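Local coordinates for protein p1 (Rice yellow mottle virus, PDB 6TY2) that acts as a viral suppressor of RNA silencing with a role in virus spread, this chain being its C-terminal zinc-binding part, at residues A[16-21]-A[29-34]. Sequence-based numbering, arbitrary orientation.
Sequences SACNAR and ASLVYL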
loop_
_atom_site.group_PDB
_atom_site.type_symbol
_atom_site.label_atom_id
_atom_site.label_comp_id
_atom_site.label_asym_id
_atom_site.label_seq_id
_atom_site.Cartn_x
_atom_site.Cartn_y
_atom_site.Cartn_z
ATOM N N SER A 16 8.034 2.079 -13.142
ATOM C CA SER A 16 8.780 1.700 -14.338
ATOM C C SER A 16 9.948 0.798 -13.994
ATOM O O SER A 16 10.189 -0.208 -14.665
ATOM C CB SER A 16 9.316 2.934 -15.069
ATOM O OG SER A 16 8.309 3.562 -15.848
ATOM N N ALA A 17 10.679 1.183 -12.953
ATOM C CA ALA A 17 11.902 0.482 -12.581
ATOM C C ALA A 17 11.588 -0.907 -12.076
ATOM O O ALA A 17 12.274 -1.862 -12.428
ATOM C CB ALA A 17 12.670 1.272 -11.527
ATOM N N CYS A 18 10.556 -1.010 -11.238
ATOM C CA CYS A 18 10.121 -2.289 -10.697
ATOM C C CYS A 18 9.589 -3.215 -11.766
ATOM O O CYS A 18 9.896 -4.404 -11.754
ATOM C CB CYS A 18 9.044 -2.082 -9.624
ATOM S SG CYS A 18 9.656 -1.388 -8.081
ATOM N N ASN A 19 8.766 -2.691 -12.669
ATOM C CA ASN A 19 8.224 -3.512 -13.748
ATOM C C ASN A 19 9.329 -4.145 -14.585
ATOM O O ASN A 19 9.258 -5.325 -14.924
ATOM C CB ASN A 19 7.298 -2.696 -14.654
ATOM C CG ASN A 19 5.856 -2.680 -14.154
ATOM O OD1 ASN A 19 5.448 -3.545 -13.376
ATOM N ND2 ASN A 19 5.080 -1.698 -14.608
ATOM N N ALA A 20 10.360 -3.359 -14.891
ATOM C CA ALA A 20 11.472 -3.815 -15.728
ATOM C C ALA A 20 12.330 -4.828 -14.999
ATOM O O ALA A 20 12.795 -5.786 -15.594
ATOM C CB ALA A 20 12.324 -2.632 -16.179
ATOM N N ARG A 21 12.534 -4.616 -13.708
ATOM C CA ARG A 21 13.255 -5.593 -12.910
ATOM C C ARG A 21 12.506 -6.906 -12.957
ATOM O O ARG A 21 13.091 -7.960 -13.232
ATOM C CB ARG A 21 13.419 -5.117 -11.468
ATOM C CG ARG A 21 14.279 -6.043 -10.598
ATOM C CD ARG A 21 14.310 -5.596 -9.131
ATOM N NE ARG A 21 14.498 -4.153 -9.017
ATOM C CZ ARG A 21 15.684 -3.560 -8.929
ATOM N NH1 ARG A 21 16.798 -4.293 -8.922
ATOM N NH2 ARG A 21 15.757 -2.238 -8.843
ATOM N N ALA A 29 5.047 -7.818 -15.793
ATOM C CA ALA A 29 5.047 -6.420 -15.373
ATOM C C ALA A 29 3.673 -6.037 -14.835
ATOM O O ALA A 29 2.841 -5.521 -15.574
ATOM C CB ALA A 29 5.434 -5.513 -16.528
ATOM N N SER A 30 3.450 -6.263 -13.543
ATOM C CA SER A 30 2.127 -6.106 -12.944
ATOM C C SER A 30 1.771 -4.695 -12.451
ATOM O O SER A 30 0.597 -4.391 -12.247
ATOM C CB SER A 30 1.984 -7.096 -11.780
ATOM O OG SER A 30 3.150 -7.102 -10.967
ATOM N N LEU A 31 2.759 -3.829 -12.258
ATOM C CA LEU A 31 2.474 -2.515 -11.690
ATOM C C LEU A 31 1.842 -1.573 -12.735
ATOM O O LEU A 31 2.113 -1.653 -13.936
ATOM C CB LEU A 31 3.748 -1.906 -11.082
ATOM C CG LEU A 31 4.328 -2.673 -9.883
ATOM C CD1 LEU A 31 5.646 -2.085 -9.411
ATOM C CD2 LEU A 31 3.340 -2.706 -8.731
ATOM N N VAL A 32 0.967 -0.697 -12.265
ATOM C CA VAL A 32 0.187 0.139 -13.165
ATOM C C VAL A 32 0.467 1.579 -12.818
ATOM O O VAL A 32 0.698 1.908 -11.656
ATOM C CB VAL A 32 -1.321 -0.188 -13.065
ATOM C CG1 VAL A 32 -1.773 -0.051 -11.671
ATOM C CG2 VAL A 32 -2.157 0.694 -13.968
ATOM N N TYR A 33 0.476 2.435 -13.830
ATOM C CA TYR A 33 0.882 3.815 -13.646
ATOM C C TYR A 33 -0.224 4.692 -13.025
ATOM O O TYR A 33 -1.408 4.459 -13.219
ATOM C CB TYR A 33 1.325 4.392 -14.981
ATOM C CG TYR A 33 2.641 3.853 -15.523
ATOM C CD1 TYR A 33 3.825 4.007 -14.813
ATOM C CD2 TYR A 33 2.701 3.242 -16.766
ATOM C CE1 TYR A 33 5.033 3.545 -15.320
ATOM C CE2 TYR A 33 3.905 2.778 -17.292
ATOM C CZ TYR A 33 5.068 2.935 -16.566
ATOM O OH TYR A 33 6.263 2.474 -17.076
ATOM N N LEU A 34 0.180 5.704 -12.272
ATOM C CA LEU A 34 -0.773 6.597 -11.616
ATOM C C LEU A 34 -1.173 7.805 -12.473
ATOM O O LEU A 34 -0.370 8.337 -13.249
ATOM C CB LEU A 34 -0.193 7.107 -10.297
ATOM C CG LEU A 34 -0.097 6.239 -9.049
ATOM C CD1 LEU A 34 0.726 4.988 -9.282
ATOM C CD2 LEU A 34 0.530 7.071 -7.954
#
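The side-chain amide of Asn19 has Ala29 CB over one face, 3.7 Å from CG, while Leu31 CB lies off the other face, shifted outward past OD1 (3.3 Å). At the amide's edge sits the backbone of Leu31, gripped twice. Leu31 N donates to Asn19 OD1 at 2.9 Å, in the carbonyl plane and on a lone pair. Asn19 ND2 returns a nearly straight bond to Leu31 O at 3.0 Å (173°), though it approaches from above that carbonyl's plane. The second flat group, the Tyr33 ring, meets the helix at its hydroxyl edge: Ser16 OG lies near the ring plane, hydrogen-bonded to Tyr33 OH at 2.6 Å. With CG beside the backbone N (chi1 -71°), the ring reaches back to helix 3-24, where it also touches Asn12 and Ile15. Between helix and loop, Leu31 CD1 presses tightly on Cys18 CB at 3.4 Å. The loop thus doubles back along the helix that carries zinc ligand His8, leading on to Cys39, another ligand of the same zinc. Asn19 offers an acceptor and a donor from one flat amide; its two bonds to Leu31 fix that amide's rotation, tell O from N, and tie irregular segment 29-34 to the helix.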